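Local coordinates for DNA mismatch repair protein MutS (Thermus aquaticus, PDB 1EWQ) that binds mismatched DNA and takes part in mismatch repair, possibly as the recognition step, with a weak ATPase activity, at residues 48-51 and 52-56; 75-78 and 79-82; 119-123 and 124-128; 178-181 and 182-186. One frame throughout, in Å; residues are numbered along the deposited sequence.

Overall arrangement
All four interactions are local, each within one continuous run of chain. Interactions 1 and 2 belong to the same mixed sheet domain, MutS domain I, and touch where Leu54 and Leu56 pack on Tyr81. Interaction 2 meets interaction 3 through Glu79, whose OE1 probably hydrogen-bonds Ser125 OG. Interaction 4 lies in MutS domain II, about 31 Å from the DNA at its nearest atom, and touches none of the others. Interaction 1 ends a helix, while interactions 2 and 4 start one; interaction 3 is a turn in a connecting loop. Interactions 1 and 3 carry exposed charged residues at the rim, such as Arg52 and Glu124. Interaction 4 has no exposed touching residue, and its Glu183 is paired within the fold.

Interaction 1. Residues 48-51 and 52-56. With nucleotides of chain A.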
# COMPACT_ATOMS: atom_id res chain seq x y z
N GLU C 48 -23.04 5.23 2.91
CA GLU C 48 -22.40 4.87 1.66
C GLU C 48 -20.89 4.81 1.90
O GLU C 48 -20.23 3.85 1.52
CB GLU C 48 -22.72 5.90 0.58
CG GLU C 48 -24.20 6.24 0.49
CD GLU C 48 -24.52 7.18 -0.66
OE1 GLU C 48 -23.87 8.24 -0.79
OE2 GLU C 48 -25.45 6.87 -1.43
N ARG C 49 -20.37 5.85 2.53
CA ARG C 49 -18.95 5.91 2.85
C ARG C 49 -18.54 4.66 3.63
O ARG C 49 -17.66 3.92 3.20
CB ARG C 49 -18.65 7.13 3.72
CG ARG C 49 -18.79 8.47 3.03
CD ARG C 49 -18.58 9.59 4.04
NE ARG C 49 -18.39 10.89 3.41
CZ ARG C 49 -17.33 11.21 2.67
NH1 ARG C 49 -16.36 10.32 2.46
NH2 ARG C 49 -17.24 12.43 2.13
N LEU C 50 -19.20 4.45 4.76
CA LEU C 50 -18.93 3.31 5.63
C LEU C 50 -18.96 1.98 4.89
O LEU C 50 -18.04 1.17 5.02
CB LEU C 50 -19.96 3.26 6.78
CG LEU C 50 -19.73 2.20 7.86
CD1 LEU C 50 -18.52 2.58 8.71
CD2 LEU C 50 -20.97 2.08 8.74
N ALA C 51 -20.02 1.76 4.12
CA ALA C 51 -20.19 0.53 3.35
C ALA C 51 -19.02 0.23 2.43
O ALA C 51 -18.49 -0.88 2.44
CB ALA C 51 -21.49 0.61 2.54
N ARG C 52 -18.61 1.21 1.63
CA ARG C 52 -17.50 0.97 0.71
C ARG C 52 -16.16 0.93 1.43
O ARG C 52 -15.30 0.11 1.11
CB ARG C 52 -17.47 2.02 -0.40
CG ARG C 52 -16.84 3.34 -0.05
CD ARG C 52 -16.64 4.16 -1.32
NE ARG C 52 -17.90 4.46 -1.99
CZ ARG C 52 -18.71 5.47 -1.66
NH1 ARG C 52 -18.38 6.29 -0.67
NH2 ARG C 52 -19.85 5.65 -2.32
N ALA C 53 -15.99 1.81 2.42
CA ALA C 53 -14.75 1.86 3.18
C ALA C 53 -14.42 0.50 3.79
O ALA C 53 -13.26 0.09 3.80
CB ALA C 53 -14.86 2.91 4.28
N LEU C 54 -15.44 -0.20 4.28
CA LEU C 54 -15.23 -1.49 4.91
C LEU C 54 -15.79 -2.65 4.08
O LEU C 54 -15.77 -3.80 4.52
CB LEU C 54 -15.86 -1.50 6.30
CG LEU C 54 -15.34 -0.43 7.26
CD1 LEU C 54 -16.13 -0.49 8.56
CD2 LEU C 54 -13.85 -0.64 7.52
N GLY C 55 -16.29 -2.34 2.89
CA GLY C 55 -16.84 -3.38 2.04
C GLY C 55 -17.99 -4.10 2.73
O GLY C 55 -18.04 -5.33 2.74
N LEU C 56 -18.89 -3.32 3.31
CA LEU C 56 -20.05 -3.87 4.00
C LEU C 56 -21.26 -3.88 3.06
O LEU C 56 -21.24 -3.26 1.99
CB LEU C 56 -20.39 -3.00 5.22
CG LEU C 56 -19.30 -2.73 6.27
CD1 LEU C 56 -19.82 -1.69 7.26
CD2 LEU C 56 -18.92 -4.02 7.00
P DG A 14 -23.18 -6.79 6.59
OP1 DG A 14 -22.03 -6.20 5.86
OP2 DG A 14 -24.08 -7.75 5.90
O5' DG A 14 -22.63 -7.53 7.88
C5' DG A 14 -21.87 -6.83 8.85
C4' DG A 14 -21.66 -7.71 10.06
O4' DG A 14 -22.91 -7.89 10.75
C3' DG A 14 -21.16 -9.11 9.72
O3' DG A 14 -20.21 -9.53 10.70
C2' DG A 14 -22.42 -9.96 9.75
C1' DG A 14 -23.29 -9.26 10.79
N9 DG A 14 -24.72 -9.33 10.52
C8 DG A 14 -25.34 -9.14 9.31
N7 DG A 14 -26.64 -9.24 9.37
C5 DG A 14 -26.90 -9.52 10.70
C6 DG A 14 -28.14 -9.73 11.37
O6 DG A 14 -29.28 -9.71 10.90
N1 DG A 14 -27.96 -9.98 12.72
C2 DG A 14 -26.74 -10.02 13.36
N2 DG A 14 -26.78 -10.25 14.68
N3 DG A 14 -25.58 -9.84 12.75
C4 DG A 14 -25.73 -9.59 11.43
O HOH W 1 -20.67 8.91 -0.80
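Leu50 packs on Leu54 and Leu56 at the C-terminal end of helix 44-54. This inner side is tight. With chi1 at -174°, Leu50 swings CG opposite the backbone N, and its CD1 comes to 3.9 Å from Leu54 CD1. Leu50 CG lies 3.9 Å from Leu56 CD1. Tyr81 of helix 78-87 packs on Leu54 and Leu56, and Ala71 of strand 67-74 lies against Leu50 and Ala51.

The helix ends in a Schellman motif. Leu56 N gives its hydrogen to Ala51 O at 2.6 Å, in the carbonyl plane and on a lone pair. Gly55 N makes a weak bond back to Arg52 O. Gly55 has a positive phi (59°), which turns the chain out of the helix. Leu56 then reaches the DNA: its CA is 3.6 Å from OP1 of DG14 of chain A.

The outer side is looser. The Arg52 chain bends at chi3 and lays its guanidinium back along the helix, with Glu48 O over one face. The Glu48 carboxylate stays apart, with OE1 5.0 Å from Arg52 NH2. A water receives a weak bond from Arg52 NH1 and donates to Glu48 OE1. The salt bridge of Glu48 goes to Lys6 instead. The opposite charges of Glu48 and Arg52 probably attract each other mainly at a distance, with one weak water link, while apolar packing and backbone bonds hold the helix end.

Interaction 2. Residues 75-78 and 79-82; sequences LRAF and EAYA
The Phe78 ring offers one face to the methyl of Ala82, with Phe78 CE1 4.2 Å from Ala82 CB. Phe78 CG is anti to the backbone N (chi1 166°), which carries the ring against the sheet. There it touches Leu33, Val94 and Leu116, and it meets the ring of Tyr40 with the planes at about 50°. The Tyr81 ring leaves the same turn in a different direction and runs back past the start of the helix to Ala77. Tyr81 CE2 lies 3.7 Å from Ala77 CB, while the Phe78 N sits at the ring edge, near its plane. The ring also packs against a phosphate of the DNA.

The backbone ties the turn. Ala82 N bonds to Phe78 O at 2.8 Å, and Tyr81 N bonds to Ala77 O, although the position of that oxygen is less certain. The Glu79 chain is extended beyond CG, and its OE1 is probably hydrogen-bonded to Ser125 OG. Ala77 holds the N-cap position. This is a helix start following strand 67-74, with one aromatic ring against the sheet of MutS domain I and the other packed against a DNA phosphate.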
# COMPACT_ATOMS: atom_id res chain seq x y z
N LEU C 75 -21.30 -4.02 17.46
CA LEU C 75 -20.46 -3.45 18.51
C LEU C 75 -19.38 -4.43 18.95
O LEU C 75 -18.35 -4.03 19.49
CB LEU C 75 -21.29 -3.08 19.75
CG LEU C 75 -22.45 -2.09 19.73
CD1 LEU C 75 -22.53 -1.47 21.11
CD2 LEU C 75 -22.25 -1.01 18.70
N ARG C 76 -19.63 -5.72 18.72
CA ARG C 76 -18.69 -6.76 19.10
C ARG C 76 -17.28 -6.50 18.58
O ARG C 76 -16.31 -6.56 19.33
CB ARG C 76 -19.16 -8.13 18.57
CG ARG C 76 -18.98 -8.34 17.06
CD ARG C 76 -19.38 -9.74 16.58
NE ARG C 76 -20.83 -9.92 16.45
CZ ARG C 76 -21.66 -10.13 17.47
NH1 ARG C 76 -21.20 -10.18 18.72
NH2 ARG C 76 -22.96 -10.28 17.24
N ALA C 77 -17.18 -6.20 17.28
CA ALA C 77 -15.90 -5.97 16.64
C ALA C 77 -15.63 -4.49 16.36
O ALA C 77 -15.02 -4.15 15.34
CB ALA C 77 -15.84 -6.77 15.35
N PHE C 78 -16.08 -3.62 17.26
CA PHE C 78 -15.88 -2.18 17.09
C PHE C 78 -14.42 -1.78 16.86
O PHE C 78 -14.09 -1.21 15.83
CB PHE C 78 -16.42 -1.41 18.31
CG PHE C 78 -15.97 0.02 18.35
CD1 PHE C 78 -16.30 0.90 17.32
CD2 PHE C 78 -15.18 0.48 19.40
CE1 PHE C 78 -15.85 2.22 17.33
CE2 PHE C 78 -14.71 1.80 19.42
CZ PHE C 78 -15.05 2.67 18.38
N GLU C 79 -13.56 -2.08 17.84
CA GLU C 79 -12.15 -1.71 17.72
C GLU C 79 -11.51 -2.22 16.42
O GLU C 79 -10.78 -1.49 15.76
CB GLU C 79 -11.35 -2.21 18.94
CG GLU C 79 -11.65 -1.44 20.23
CD GLU C 79 -10.70 -1.79 21.36
OE1 GLU C 79 -9.71 -2.50 21.11
OE2 GLU C 79 -10.93 -1.34 22.51
N ALA C 80 -11.80 -3.47 16.05
CA ALA C 80 -11.24 -4.04 14.83
C ALA C 80 -11.62 -3.21 13.61
O ALA C 80 -10.79 -2.94 12.75
CB ALA C 80 -11.70 -5.48 14.65
N TYR C 81 -12.89 -2.80 13.54
CA TYR C 81 -13.37 -1.99 12.43
C TYR C 81 -12.76 -0.59 12.49
O TYR C 81 -12.37 -0.03 11.47
CB TYR C 81 -14.90 -1.88 12.46
CG TYR C 81 -15.65 -3.10 11.95
CD1 TYR C 81 -15.63 -3.44 10.60
CD2 TYR C 81 -16.42 -3.88 12.82
CE1 TYR C 81 -16.37 -4.53 10.12
CE2 TYR C 81 -17.16 -4.97 12.36
CZ TYR C 81 -17.14 -5.29 11.01
OH TYR C 81 -17.92 -6.33 10.56
N ALA C 82 -12.69 -0.03 13.69
CA ALA C 82 -12.12 1.31 13.87
C ALA C 82 -10.66 1.28 13.42
O ALA C 82 -10.21 2.20 12.73
CB ALA C 82 -12.21 1.73 15.32

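Interaction 3. Residues 119-123 and 124-128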
# COMPACT_ATOMS: atom_id res chain seq x y z
N GLY C 119 -3.76 10.70 16.69
CA GLY C 119 -2.94 11.16 17.80
C GLY C 119 -3.55 11.23 19.19
O GLY C 119 -2.94 11.80 20.09
N THR C 120 -4.73 10.66 19.39
CA THR C 120 -5.36 10.71 20.71
C THR C 120 -5.93 9.36 21.13
O THR C 120 -6.79 9.29 22.01
CB THR C 120 -6.51 11.75 20.73
OG1 THR C 120 -7.54 11.32 19.83
CG2 THR C 120 -6.01 13.13 20.30
N LEU C 121 -5.45 8.30 20.52
CA LEU C 121 -5.94 6.96 20.81
C LEU C 121 -5.61 6.47 22.22
O LEU C 121 -4.49 6.66 22.73
CB LEU C 121 -5.39 5.97 19.78
CG LEU C 121 -5.73 6.30 18.32
CD1 LEU C 121 -5.01 5.32 17.40
CD2 LEU C 121 -7.26 6.27 18.12
N LEU C 122 -6.59 5.84 22.85
CA LEU C 122 -6.43 5.29 24.19
C LEU C 122 -6.64 3.78 24.20
O LEU C 122 -6.35 3.12 25.19
CB LEU C 122 -7.42 5.95 25.15
CG LEU C 122 -6.93 7.32 25.60
CD1 LEU C 122 -8.10 8.21 25.98
CD2 LEU C 122 -5.96 7.14 26.75
N GLN C 123 -7.14 3.23 23.09
CA GLN C 123 -7.37 1.79 23.01
C GLN C 123 -6.07 1.03 22.69
O GLN C 123 -5.40 1.31 21.70
CB GLN C 123 -8.42 1.48 21.94
CG GLN C 123 -9.82 2.08 22.18
CD GLN C 123 -9.92 3.56 21.85
OE1 GLN C 123 -9.04 4.14 21.22
NE2 GLN C 123 -11.02 4.18 22.27
N GLU C 124 -5.74 0.07 23.55
CA GLU C 124 -4.54 -0.74 23.41
C GLU C 124 -4.36 -1.35 22.01
O GLU C 124 -3.27 -1.29 21.44
CB GLU C 124 -4.55 -1.84 24.48
CG GLU C 124 -3.50 -2.95 24.35
CD GLU C 124 -3.54 -3.97 25.52
OE1 GLU C 124 -4.65 -4.29 26.02
OE2 GLU C 124 -2.47 -4.46 25.92
N SER C 125 -5.43 -1.91 21.45
CA SER C 125 -5.38 -2.55 20.13
C SER C 125 -5.22 -1.61 18.94
O SER C 125 -5.00 -2.07 17.82
CB SER C 125 -6.63 -3.40 19.90
OG SER C 125 -7.72 -2.59 19.47
N LEU C 126 -5.34 -0.30 19.16
CA LEU C 126 -5.21 0.66 18.07
C LEU C 126 -3.90 1.46 18.21
O LEU C 126 -3.62 2.34 17.41
CB LEU C 126 -6.39 1.64 18.09
CG LEU C 126 -7.77 1.02 18.30
CD1 LEU C 126 -8.84 2.11 18.26
CD2 LEU C 126 -8.02 -0.03 17.24
N LEU C 127 -3.12 1.13 19.23
CA LEU C 127 -1.87 1.81 19.50
C LEU C 127 -0.63 0.99 19.19
O LEU C 127 -0.66 -0.24 19.27
CB LEU C 127 -1.81 2.21 20.97
CG LEU C 127 -2.67 3.39 21.42
CD1 LEU C 127 -2.80 3.38 22.95
CD2 LEU C 127 -2.04 4.69 20.91
N PRO C 128 0.47 1.67 18.85
CA PRO C 128 1.73 0.98 18.55
C PRO C 128 2.42 0.86 19.91
O PRO C 128 1.97 1.46 20.88
CB PRO C 128 2.43 1.95 17.61
CG PRO C 128 2.05 3.28 18.18
CD PRO C 128 0.56 3.10 18.51
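Leu121 and Leu127 make an apolar contact within a loop turn, in the connection between strand 110-116 and strand 134-139. Leu121 CB lies 3.8 Å from Leu127 CD2. Leu127 CD2 also sits 3.6 Å from Leu121 O, so Leu127 covers both the side chain and the carbonyl of Leu121. Leu127 CG is anti to the carbonyl carbon (chi1 -74°), and the branch reaches back over the Gln123 carbonyl, with Leu127 CG 3.4 Å from Gln123 O. Replacing Leu127 with an alanine would probably uncover this side of Leu121 and open a gap beside the carbonyls of Leu121 and Gln123.

Leu126 meets the end of Leu121, at CD1. Their side chains cross at about a right angle, with Leu121 CD1 4.0 Å from Leu126 CB. Residues 124-126, which include Leu126, form a short 3-10 segment. Leu126 N closes its turn by bonding to Gln123 O at 3.0 Å, with the donor above the carbonyl plane. Leu127 N also bonds to Glu124 O.

Gln123 packs across Leu126. Its chain bends at chi2 (78°) and folds the amide back, which places Gln123 OE1 3.6 Å from Leu126 CD1. The same oxygen accepts a weak bond from Leu122 N. Helix 78-87 borders this part of the turn: Leu86 touches both Leu121 and Leu126, and Glu83 touches Leu126.

Interaction 4. Residues 178-181 and 182-186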
# COMPACT_ATOMS: atom_id res chain seq x y z
N VAL C 178 -1.02 16.34 13.84
CA VAL C 178 -0.55 17.70 14.08
C VAL C 178 -1.65 18.77 14.07
O VAL C 178 -2.51 18.77 13.21
CB VAL C 178 0.55 18.07 13.04
CG1 VAL C 178 0.97 19.53 13.21
CG2 VAL C 178 1.76 17.16 13.21
N LEU C 179 -1.59 19.67 15.05
CA LEU C 179 -2.54 20.77 15.16
C LEU C 179 -1.77 22.06 14.86
O LEU C 179 -0.84 22.41 15.59
CB LEU C 179 -3.11 20.87 16.58
CG LEU C 179 -3.65 19.62 17.28
CD1 LEU C 179 -4.10 20.01 18.68
CD2 LEU C 179 -4.80 19.02 16.49
N LEU C 180 -2.14 22.76 13.80
CA LEU C 180 -1.46 24.00 13.44
C LEU C 180 -2.26 25.22 13.88
O LEU C 180 -3.49 25.24 13.79
CB LEU C 180 -1.21 24.07 11.92
CG LEU C 180 -0.31 23.01 11.26
CD1 LEU C 180 -0.46 23.09 9.74
CD2 LEU C 180 1.14 23.21 11.67
N ALA C 181 -1.55 26.24 14.36
CA ALA C 181 -2.17 27.49 14.80
C ALA C 181 -2.94 28.10 13.63
O ALA C 181 -2.57 27.91 12.47
CB ALA C 181 -1.09 28.46 15.27
N PRO C 182 -4.02 28.84 13.93
CA PRO C 182 -4.82 29.47 12.88
C PRO C 182 -3.96 30.24 11.87
O PRO C 182 -4.15 30.13 10.66
CB PRO C 182 -5.75 30.39 13.67
CG PRO C 182 -5.90 29.67 14.98
CD PRO C 182 -4.50 29.23 15.26
N GLU C 183 -3.01 31.01 12.39
CA GLU C 183 -2.11 31.81 11.54
C GLU C 183 -1.33 30.97 10.53
O GLU C 183 -1.07 31.42 9.42
CB GLU C 183 -1.08 32.56 12.40
CG GLU C 183 -1.53 32.83 13.81
CD GLU C 183 -0.98 31.82 14.80
OE1 GLU C 183 -1.75 31.40 15.68
OE2 GLU C 183 0.21 31.47 14.71
N LEU C 184 -0.95 29.76 10.92
CA LEU C 184 -0.19 28.88 10.04
C LEU C 184 -1.09 28.28 8.98
O LEU C 184 -0.68 28.07 7.84
CB LEU C 184 0.49 27.78 10.86
CG LEU C 184 1.43 28.32 11.96
CD1 LEU C 184 1.99 27.17 12.79
CD2 LEU C 184 2.55 29.12 11.32
N LEU C 185 -2.33 28.01 9.37
CA LEU C 185 -3.30 27.47 8.42
C LEU C 185 -3.65 28.58 7.43
O LEU C 185 -3.89 28.32 6.26
CB LEU C 185 -4.55 26.98 9.16
CG LEU C 185 -4.33 25.81 10.14
CD1 LEU C 185 -5.63 25.50 10.89
CD2 LEU C 185 -3.85 24.58 9.36
N GLU C 186 -3.66 29.83 7.91
CA GLU C 186 -3.95 31.01 7.08
C GLU C 186 -2.82 31.23 6.07
O GLU C 186 -3.06 31.58 4.92
CB GLU C 186 -4.07 32.28 7.94
CG GLU C 186 -5.24 32.38 8.91
CD GLU C 186 -5.07 33.56 9.89
OE1 GLU C 186 -4.79 34.69 9.43
OE2 GLU C 186 -5.21 33.35 11.12
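Ala181 O is gripped by two backbone N-H groups of helix 182-186. Leu185 N lies 3.1 Å from Ala181 O, nearly along the C=O axis. Leu184 N is 2.9 Å from Ala181 O but comes from above the carbonyl plane, and its N-H points less straight (130°). Ala181 is the N-cap residue, so its carbonyl fastens the first turn to the end of strand 177-180.

Leucines fill the space beside this turn. Leu185 lies obliquely across Leu180, with Leu185 CD2 3.7 Å from Leu180 CB. Its CG is anti to the carbonyl carbon (chi1 -64°), and Leu185 CD1 rests 3.6 Å from Leu180 O. With an alanine at Leu185 the branch is gone, and Leu180 CB and O would probably face a gap. Leu184 CD1 lies 4.2 Å from Leu180 CD2.

A bend at chi2 brings the Glu183 carboxylate back beside Ala181 CB. It is held by Arg219 through OE1, in a salt bridge, and by Thr139 through OE2.

Strand segment 178-180 and helix 182-186 run at 85° to each other. Strand 177-180 lies in the sheet of MutS domain II between strands 201-203 and 134-139. Helix 188-197 packs on Leu180 and Leu184 through Phe190, and helix 215-232 lies against Leu179 and Pro182.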